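PDB 2INC: toluene, o-xylene monooxygenase oxygenase subunit from Pseudomonas stutzeri, which probably serves as a metal-free helical subunit of an oxygenase complex that uses molecular oxygen to hydroxylate aromatic compounds such as toluene and o-xylene. Local coordinates for residues Tyr134-Ala139 and Cys147-Thr152; Thr152-Arg157 and Ala254-Arg259; Arg100-Met105 and Gly239-Gly244. All coordinates share one frame; numbering follows the deposited sequence.

Overall arrangement
Helix 142-172 ties interactions 1 and 2 together: they follow one another along the chain, share T152, and have centres 11 Å apart. They touch where E151 CA packs against H257 NE2 at 3.6 Å. Interaction 1 joins helix 142-172 to the preceding helix 121-138; interaction 2 joins it to helix 241-268, near the middle of the chain. Interaction 3 lies towards one end of the helical bundle, with its centre 34 Å from that of interaction 1 and 25 Å from that of interaction 2. It touches neither, but its residues 239-244 enter the same helix 241-268 used by interaction 2. Interaction 1 lies within the chain loop closed by interaction 3.

Interaction 1: residues Tyr134-Ala139 and Cys147-Thr152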
loop_
_atom_site.group_PDB
_atom_site.type_symbol
_atom_site.label_atom_id
_atom_site.label_comp_id
_atom_site.label_asym_id
_atom_site.label_seq_id
_atom_site.Cartn_x
_atom_site.Cartn_y
_atom_site.Cartn_z
ATOM N N TYR B 134 16.764 14.621 24.713
ATOM C CA TYR B 134 17.294 15.979 24.941
ATOM C C TYR B 134 18.217 16.406 23.808
ATOM O O TYR B 134 18.053 17.525 23.269
ATOM C CB TYR B 134 17.891 16.188 26.334
ATOM C CG TYR B 134 18.417 17.596 26.425
ATOM C CD1 TYR B 134 19.808 17.854 26.311
ATOM C CD2 TYR B 134 17.546 18.671 26.478
ATOM C CE1 TYR B 134 20.287 19.171 26.344
ATOM C CE2 TYR B 134 18.040 20.024 26.497
ATOM C CZ TYR B 134 19.398 20.223 26.429
ATOM O OH TYR B 134 19.861 21.544 26.433
ATOM N N ILE B 135 19.098 15.528 23.349
ATOM C CA ILE B 135 19.950 15.887 22.159
ATOM C C ILE B 135 19.078 16.317 20.974
ATOM O O ILE B 135 19.354 17.330 20.300
ATOM C CB ILE B 135 20.913 14.738 21.803
ATOM C CG1 ILE B 135 21.844 14.541 23.008
ATOM C CG2 ILE B 135 21.704 14.970 20.442
ATOM C CD1 ILE B 135 22.740 13.253 23.070
ATOM N N HIS B 136 18.032 15.542 20.707
ATOM C CA HIS B 136 17.062 15.873 19.660
ATOM C C HIS B 136 16.740 17.347 19.648
ATOM O O HIS B 136 16.824 17.990 18.607
ATOM C CB HIS B 136 15.779 15.045 19.879
ATOM C CG HIS B 136 14.626 15.474 19.033
ATOM N ND1 HIS B 136 14.025 14.635 18.126
ATOM C CD2 HIS B 136 13.981 16.661 18.937
ATOM C CE1 HIS B 136 13.028 15.278 17.534
ATOM N NE2 HIS B 136 12.990 16.511 18.003
ATOM N N GLN B 137 16.301 17.877 20.791
ATOM C CA GLN B 137 15.639 19.170 20.816
ATOM C C GLN B 137 16.643 20.355 20.860
ATOM O O GLN B 137 16.262 21.506 20.621
ATOM C CB GLN B 137 14.626 19.214 21.973
ATOM C CG GLN B 137 15.229 19.202 23.335
ATOM C CD GLN B 137 14.219 18.750 24.394
ATOM O OE1 GLN B 137 13.977 17.540 24.623
ATOM N NE2 GLN B 137 13.656 19.679 25.031
ATOM N N ILE B 138 17.919 20.092 21.126
ATOM C CA ILE B 138 18.919 21.194 21.185
ATOM C C ILE B 138 19.975 21.096 20.051
ATOM O O ILE B 138 20.771 22.030 19.878
ATOM C CB ILE B 138 19.573 21.181 22.592
ATOM C CG1 ILE B 138 20.264 22.498 23.011
ATOM C CG2 ILE B 138 20.509 19.969 22.733
ATOM C CD1 ILE B 138 19.337 23.752 23.096
ATOM N N ALA B 139 19.982 20.017 19.280
ATOM C CA ALA B 139 20.960 19.932 18.156
ATOM C C ALA B 139 20.740 21.069 17.144
ATOM O O ALA B 139 19.592 21.484 16.906
ATOM C CB ALA B 139 20.860 18.584 17.419
ATOM N N CYS B 147 18.894 11.709 13.662
ATOM C CA CYS B 147 19.645 10.589 14.236
ATOM C C CYS B 147 19.252 10.381 15.721
ATOM O O CYS B 147 19.123 9.247 16.146
ATOM C CB CYS B 147 21.102 10.843 14.149
ATOM S SG CYS B 147 21.594 10.770 12.443
ATOM N N ALA B 148 19.138 11.471 16.482
ATOM C CA ALA B 148 18.726 11.427 17.914
ATOM C C ALA B 148 17.259 10.953 18.117
ATOM O O ALA B 148 16.940 10.237 19.118
ATOM C CB ALA B 148 18.980 12.855 18.608
ATOM N N THR B 149 16.373 11.351 17.189
ATOM C CA THR B 149 14.981 10.878 17.137
ATOM C C THR B 149 14.947 9.360 17.058
ATOM O O THR B 149 14.336 8.736 17.876
ATOM C CB THR B 149 14.185 11.474 15.905
ATOM O OG1 THR B 149 14.239 12.938 15.956
ATOM C CG2 THR B 149 12.654 11.006 15.978
ATOM N N TYR B 150 15.631 8.774 16.078
ATOM C CA TYR B 150 15.553 7.307 15.884
ATOM C C TYR B 150 16.301 6.577 17.013
ATOM O O TYR B 150 15.908 5.502 17.431
ATOM C CB TYR B 150 16.047 6.904 14.473
ATOM C CG TYR B 150 15.270 7.677 13.405
ATOM C CD1 TYR B 150 15.946 8.322 12.365
ATOM C CD2 TYR B 150 13.880 7.826 13.496
ATOM C CE1 TYR B 150 15.241 9.058 11.404
ATOM C CE2 TYR B 150 13.151 8.624 12.527
ATOM C CZ TYR B 150 13.872 9.212 11.477
ATOM O OH TYR B 150 13.204 10.010 10.514
ATOM N N GLU B 151 17.301 7.225 17.591
ATOM C CA GLU B 151 18.037 6.614 18.695
ATOM C C GLU B 151 17.138 6.617 19.934
ATOM O O GLU B 151 17.128 5.688 20.727
ATOM C CB GLU B 151 19.332 7.409 18.916
ATOM C CG GLU B 151 20.068 7.076 20.253
ATOM C CD GLU B 151 21.359 7.896 20.423
ATOM O OE1 GLU B 151 22.042 8.130 19.411
ATOM O OE2 GLU B 151 21.688 8.236 21.580
ATOM N N THR B 152 16.390 7.677 20.105
ATOM C CA THR B 152 15.443 7.742 21.250
ATOM C C THR B 152 14.438 6.589 21.157
ATOM O O THR B 152 14.113 5.935 22.176
ATOM C CB THR B 152 14.728 9.102 21.300
ATOM O OG1 THR B 152 15.743 10.114 21.461
ATOM C CG2 THR B 152 13.829 9.182 22.507
#
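H136 and A148 meet where the two arms of an antiparallel helical hairpin pack together in this ferritin-like chain, helix 121-138 turning back into helix 142-172. The axes of the short segments approach to 8.3 Å at 160°, close enough for the methyl of A148 to press on the opposite backbone: its CB is 3.5 Å from H136 N. I135 closes over the same methyl with CG2, 3.9 Å from A148 CB.

Along the H136 side chain, CB lies 4.1 Å from A148 CB. With CG anti to the backbone N (chi1 169°), the ring extends past A148 to T149. ND1 donates a weak, bent hydrogen bond to T149 OG1, 2.8 Å long with an N-H...O angle of 120°; T149 OG1 stands at the ring edge, near its plane, and lies 3.1 Å from H136 CE1. The same hydroxyl bonds to T145 O one turn back, while H136 NE2 makes a weak bond to a polar side chain of another protein in the assembly. One turn on from A148, T152 OG1 donates to A148 O at 2.6 Å, and T152 N reaches that oxygen from the opposite face of the carbonyl plane.

Interaction 2: residues Thr152-Arg157 and Ala254-Arg259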
loop_
_atom_site.group_PDB
_atom_site.type_symbol
_atom_site.label_atom_id
_atom_site.label_comp_id
_atom_site.label_asym_id
_atom_site.label_seq_id
_atom_site.Cartn_x
_atom_site.Cartn_y
_atom_site.Cartn_z
ATOM N N THR B 152 16.390 7.677 20.105
ATOM C CA THR B 152 15.443 7.742 21.250
ATOM C C THR B 152 14.438 6.589 21.157
ATOM O O THR B 152 14.113 5.935 22.176
ATOM C CB THR B 152 14.728 9.102 21.300
ATOM O OG1 THR B 152 15.743 10.114 21.461
ATOM C CG2 THR B 152 13.829 9.182 22.507
ATOM N N ALA B 153 13.893 6.407 19.947
ATOM C CA ALA B 153 12.944 5.318 19.690
ATOM C C ALA B 153 13.600 3.989 20.025
ATOM O O ALA B 153 12.960 3.106 20.593
ATOM C CB ALA B 153 12.474 5.367 18.253
ATOM N N ASP B 154 14.852 3.793 19.600
ATOM C CA ASP B 154 15.582 2.562 19.999
ATOM C C ASP B 154 15.726 2.404 21.495
ATOM O O ASP B 154 15.612 1.287 22.004
ATOM C CB ASP B 154 16.974 2.539 19.389
ATOM C CG ASP B 154 16.944 2.458 17.872
ATOM O OD1 ASP B 154 17.983 2.819 17.256
ATOM O OD2 ASP B 154 15.904 2.054 17.266
ATOM N N HIS B 155 16.019 3.471 22.234
ATOM C CA HIS B 155 16.188 3.283 23.666
ATOM C C HIS B 155 14.830 2.928 24.263
ATOM O O HIS B 155 14.766 2.152 25.213
ATOM C CB HIS B 155 16.678 4.586 24.365
ATOM C CG HIS B 155 18.092 5.022 23.997
ATOM N ND1 HIS B 155 19.153 4.158 23.808
ATOM C CD2 HIS B 155 18.594 6.257 23.804
ATOM C CE1 HIS B 155 20.242 4.840 23.514
ATOM N NE2 HIS B 155 19.934 6.118 23.516
ATOM N N LEU B 156 13.756 3.460 23.693
ATOM C CA LEU B 156 12.393 3.065 24.161
ATOM C C LEU B 156 12.108 1.577 23.857
ATOM O O LEU B 156 11.510 0.848 24.651
ATOM C CB LEU B 156 11.338 3.934 23.478
ATOM C CG LEU B 156 9.834 3.584 23.753
ATOM C CD1 LEU B 156 9.599 3.418 25.266
ATOM C CD2 LEU B 156 8.816 4.555 23.145
ATOM N N ARG B 157 12.604 1.137 22.713
ATOM C CA ARG B 157 12.491 -0.264 22.320
ATOM C C ARG B 157 13.205 -1.121 23.369
ATOM O O ARG B 157 12.664 -2.145 23.802
ATOM C CB ARG B 157 13.194 -0.417 20.975
ATOM C CG ARG B 157 13.072 -1.828 20.405
ATOM C CD ARG B 157 14.058 -2.014 19.324
ATOM N NE ARG B 157 13.946 -3.389 18.772
ATOM C CZ ARG B 157 14.949 -4.098 18.241
ATOM N NH1 ARG B 157 14.712 -5.343 17.804
ATOM N NH2 ARG B 157 16.174 -3.610 18.131
ATOM N N ALA B 254 22.721 -0.284 18.949
ATOM C CA ALA B 254 23.842 0.462 19.524
ATOM C C ALA B 254 24.930 0.721 18.466
ATOM O O ALA B 254 25.511 1.796 18.429
ATOM C CB ALA B 254 24.420 -0.294 20.706
ATOM N N GLU B 255 25.215 -0.283 17.646
ATOM C CA GLU B 255 26.184 -0.103 16.556
ATOM C C GLU B 255 25.751 1.006 15.596
ATOM O O GLU B 255 26.578 1.778 15.171
ATOM C CB GLU B 255 26.384 -1.421 15.814
ATOM C CG GLU B 255 27.247 -2.441 16.587
ATOM C CD GLU B 255 26.860 -3.930 16.234
ATOM O OE1 GLU B 255 26.338 -4.216 15.110
ATOM O OE2 GLU B 255 27.082 -4.822 17.086
ATOM N N ARG B 256 24.462 1.083 15.284
ATOM C CA ARG B 256 23.923 2.196 14.481
ATOM C C ARG B 256 24.154 3.591 15.101
ATOM O O ARG B 256 24.578 4.534 14.423
ATOM C CB ARG B 256 22.434 1.989 14.205
ATOM C CG ARG B 256 21.884 2.973 13.194
ATOM C CD ARG B 256 20.527 2.555 12.644
ATOM N NE ARG B 256 19.535 2.295 13.715
ATOM C CZ ARG B 256 19.171 1.071 14.051
ATOM N NH1 ARG B 256 18.286 0.830 15.016
ATOM N NH2 ARG B 256 19.718 0.058 13.419
ATOM N N HIS B 257 23.841 3.729 16.396
ATOM C CA HIS B 257 24.091 4.963 17.092
ATOM C C HIS B 257 25.573 5.347 17.030
ATOM O O HIS B 257 25.894 6.515 16.865
ATOM C CB HIS B 257 23.657 4.854 18.548
ATOM C CG HIS B 257 22.249 4.356 18.710
ATOM N ND1 HIS B 257 21.800 3.752 19.872
ATOM C CD2 HIS B 257 21.212 4.305 17.833
ATOM C CE1 HIS B 257 20.527 3.407 19.723
ATOM N NE2 HIS B 257 20.148 3.717 18.490
ATOM N N ARG B 258 26.460 4.365 17.179
ATOM C CA ARG B 258 27.898 4.671 17.105
ATOM C C ARG B 258 28.277 5.129 15.693
ATOM O O ARG B 258 29.162 5.972 15.524
ATOM C CB ARG B 258 28.742 3.458 17.531
ATOM C CG ARG B 258 28.799 3.209 19.031
ATOM C CD ARG B 258 29.389 1.830 19.312
ATOM N NE ARG B 258 28.996 1.367 20.649
ATOM C CZ ARG B 258 29.484 0.269 21.199
ATOM N NH1 ARG B 258 30.374 -0.447 20.521
ATOM N NH2 ARG B 258 29.072 -0.117 22.410
ATOM N N ARG B 259 27.648 4.553 14.687
ATOM C CA ARG B 259 27.936 4.961 13.301
ATOM C C ARG B 259 27.633 6.444 13.028
ATOM O O ARG B 259 28.447 7.149 12.435
ATOM C CB ARG B 259 27.195 4.093 12.304
ATOM C CG ARG B 259 27.798 2.663 12.156
ATOM C CD ARG B 259 27.328 2.009 10.875
ATOM N NE ARG B 259 25.884 1.744 10.854
ATOM C CZ ARG B 259 25.312 0.659 11.373
ATOM N NH1 ARG B 259 26.042 -0.232 12.016
ATOM N NH2 ARG B 259 24.000 0.474 11.287
HETATM O O HOH W 1 18.480 4.371 15.025
#
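D154 lies alongside the H257 imidazole, the two side chains running opposite ways, with its carboxylate nearly coplanar with the ring (planes 21° apart) and its CB at the ring edge. H257 NE2 donates to D154 OD1 over 2.6 Å with an angle of 161°; D154 OD1 receives the bond on its anti lone pair, the one turned away from OD2, and stays close to the ring plane. The carboxylate reaches across a helix pair whose short axes stand 10.9 Å apart.

R256 approaches the same oxygen from another direction. Its chain, bent at chi3, brings NH1 to 3.0 Å from D154 OD1 in a salt bridge that meets the oxygen from above the carboxylate plane. The guanidinium and carboxylate planes are 72° apart; the two side chains cross at about a right angle and a single nitrogen, NH1, makes the bond. Water 1 adds a third donor to D154 OD1, at 2.8 Å, and accepts from R256 NE at 2.7 Å, closing a small ring of bonds with the guanidinium. The stronger partner of R256 NH1 is D253, three residues back on its own helix, in a salt bridge, and D154 OD2 bonds to Y79 on helix 76-99. Both carboxylate oxygens are thus held, and the positive charge of the R256 guanidinium would probably favour an ionised D154.

H155, next after D154 on helix 142-172, brings its CE1 to 4.1 Å from H257 CE1, the rings oblique to each other. Carboxylate, histidine, arginine and water form a buried polar network between antiparallel helices of a ferritin-like bundle; in related hydroxylases the diiron centre belongs to the larger subunit.

Interaction 3: residues Arg100-Met105 and Gly239-Gly244; sequences RGHDQM and GDTLLG
H102 and L242 mark the nearest backbones, CA atoms 7.8 Å apart, where the loop after helix 76-99 meets the first turn of helix 241-268. H102 CG lies anti to the backbone N (chi1 167°), directing the imidazole at that turn. L242 CB sits over one ring face, 3.9 Å from the centroid and 25° off the normal, a CH-pi contact. Water 2 lies above the opposite face, nearer its margin than its centre; it donates to H102 O at 2.7 Å and more weakly to G239 O, linking the two backbones.

At the ring edge, near its plane, D240 OD1 lies 3.1 Å from H102 CE1, with the carboxylate turned obliquely to the ring. This oxygen belongs to a helix N-cap: D240 stands just before helix 241-268 and its OD1 accepts from L243 N at 3.0 Å, nearly straight at 172°. G239 ends the preceding helix in a Schellman motif with positive phi, so the chain stops one helix and caps the next within two residues. Across the contact G101, also at positive phi, is the C-prime residue of the Schellman motif closing helix 76-99.

At ND1, next to CE1 on the ring, the imidazole is held by its neighbour in sequence. H102 ND1 donates to D103 OD2 at 2.8 Å, almost exactly in the ring plane, and D103 OD1 in turn forms a salt bridge with R165 on helix 142-172. The second oxygen of the cap, D240 OD2, accepts from the indole NE1 of W110 on helix 108-117.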
loop_
_atom_site.group_PDB
_atom_site.type_symbol
_atom_site.label_atom_id
_atom_site.label_comp_id
_atom_site.label_asym_id
_atom_site.label_seq_id
_atom_site.Cartn_x
_atom_site.Cartn_y
_atom_site.Cartn_z
ATOM N N ARG B 100 8.284 -24.192 24.340
ATOM C CA ARG B 100 9.623 -24.154 24.906
ATOM C C ARG B 100 9.897 -24.200 26.407
ATOM O O ARG B 100 10.613 -25.090 26.847
ATOM C CB ARG B 100 10.641 -23.400 24.146
ATOM C CG ARG B 100 11.943 -24.048 24.388
ATOM C CD ARG B 100 12.636 -24.284 23.102
ATOM N NE ARG B 100 14.021 -23.934 23.266
ATOM C CZ ARG B 100 14.947 -24.129 22.340
ATOM N NH1 ARG B 100 16.201 -23.757 22.583
ATOM N NH2 ARG B 100 14.610 -24.706 21.190
ATOM N N GLY B 101 9.376 -23.260 27.182
ATOM C CA GLY B 101 9.650 -23.260 28.624
ATOM C C GLY B 101 11.081 -22.888 29.022
ATOM O O GLY B 101 11.571 -23.352 30.055
ATOM N N HIS B 102 11.737 -22.033 28.220
ATOM C CA HIS B 102 13.100 -21.536 28.490
ATOM C C HIS B 102 13.343 -20.985 29.924
ATOM O O HIS B 102 14.372 -21.240 30.552
ATOM C CB HIS B 102 13.402 -20.436 27.449
ATOM C CG HIS B 102 14.602 -19.607 27.756
ATOM N ND1 HIS B 102 14.582 -18.551 28.653
ATOM C CD2 HIS B 102 15.866 -19.676 27.279
ATOM C CE1 HIS B 102 15.794 -18.031 28.740
ATOM N NE2 HIS B 102 16.585 -18.672 27.894
ATOM N N ASP B 103 12.396 -20.215 30.447
ATOM C CA ASP B 103 12.634 -19.547 31.717
ATOM C C ASP B 103 12.647 -20.545 32.858
ATOM O O ASP B 103 13.399 -20.365 33.826
ATOM C CB ASP B 103 11.582 -18.450 31.962
ATOM C CG ASP B 103 11.779 -17.235 31.021
ATOM O OD1 ASP B 103 10.859 -16.402 30.962
ATOM O OD2 ASP B 103 12.833 -17.150 30.333
ATOM N N GLN B 104 11.792 -21.574 32.731
ATOM C CA GLN B 104 11.694 -22.703 33.695
ATOM C C GLN B 104 12.988 -23.484 33.819
ATOM O O GLN B 104 13.211 -24.132 34.829
ATOM C CB GLN B 104 10.533 -23.651 33.294
ATOM C CG GLN B 104 9.089 -23.077 33.519
ATOM C CD GLN B 104 8.627 -21.942 32.522
ATOM O OE1 GLN B 104 7.696 -21.167 32.835
ATOM N NE2 GLN B 104 9.269 -21.854 31.331
ATOM N N MET B 105 13.853 -23.433 32.810
ATOM C CA MET B 105 15.114 -24.179 32.834
ATOM C C MET B 105 16.307 -23.396 33.401
ATOM O O MET B 105 17.390 -23.938 33.569
ATOM C CB MET B 105 15.493 -24.625 31.408
ATOM C CG MET B 105 14.384 -25.331 30.636
ATOM S SD MET B 105 13.984 -26.848 31.508
ATOM C CE MET B 105 15.597 -27.662 31.619
ATOM N N GLY B 239 23.348 -20.382 30.344
ATOM C CA GLY B 239 22.159 -21.100 29.882
ATOM C C GLY B 239 21.007 -20.226 29.421
ATOM O O GLY B 239 20.004 -20.753 28.895
ATOM N N ASP B 240 21.148 -18.900 29.577
ATOM C CA ASP B 240 20.057 -17.979 29.247
ATOM C C ASP B 240 20.170 -17.643 27.775
ATOM O O ASP B 240 20.756 -16.624 27.410
ATOM C CB ASP B 240 20.121 -16.700 30.090
ATOM C CG ASP B 240 18.812 -15.906 30.051
ATOM O OD1 ASP B 240 18.057 -15.978 29.046
ATOM O OD2 ASP B 240 18.502 -15.211 31.033
ATOM N N THR B 241 19.631 -18.491 26.903
ATOM C CA THR B 241 19.858 -18.184 25.508
ATOM C C THR B 241 19.034 -16.969 25.077
ATOM O O THR B 241 19.496 -16.220 24.236
ATOM C CB THR B 241 19.780 -19.431 24.520
ATOM O OG1 THR B 241 18.788 -19.234 23.502
ATOM C CG2 THR B 241 19.597 -20.743 25.270
ATOM N N LEU B 242 17.860 -16.747 25.679
ATOM C CA LEU B 242 17.029 -15.611 25.296
ATOM C C LEU B 242 17.847 -14.324 25.497
ATOM O O LEU B 242 18.076 -13.552 24.551
ATOM C CB LEU B 242 15.695 -15.604 26.103
ATOM C CG LEU B 242 14.505 -14.798 25.588
ATOM C CD1 LEU B 242 13.266 -15.305 26.227
ATOM C CD2 LEU B 242 14.695 -13.389 26.034
ATOM N N LEU B 243 18.353 -14.100 26.709
ATOM C CA LEU B 243 19.026 -12.811 26.972
ATOM C C LEU B 243 20.292 -12.696 26.102
ATOM O O LEU B 243 20.629 -11.622 25.583
ATOM C CB LEU B 243 19.347 -12.670 28.464
ATOM C CG LEU B 243 20.009 -11.322 28.848
ATOM C CD1 LEU B 243 19.297 -10.100 28.268
ATOM C CD2 LEU B 243 20.134 -11.256 30.320
ATOM N N GLY B 244 20.985 -13.812 25.911
ATOM C CA GLY B 244 22.177 -13.836 25.035
ATOM C C GLY B 244 21.744 -13.272 23.693
ATOM O O GLY B 244 22.347 -12.342 23.195
HETATM O O HOH W 2 16.807 -21.848 29.546
#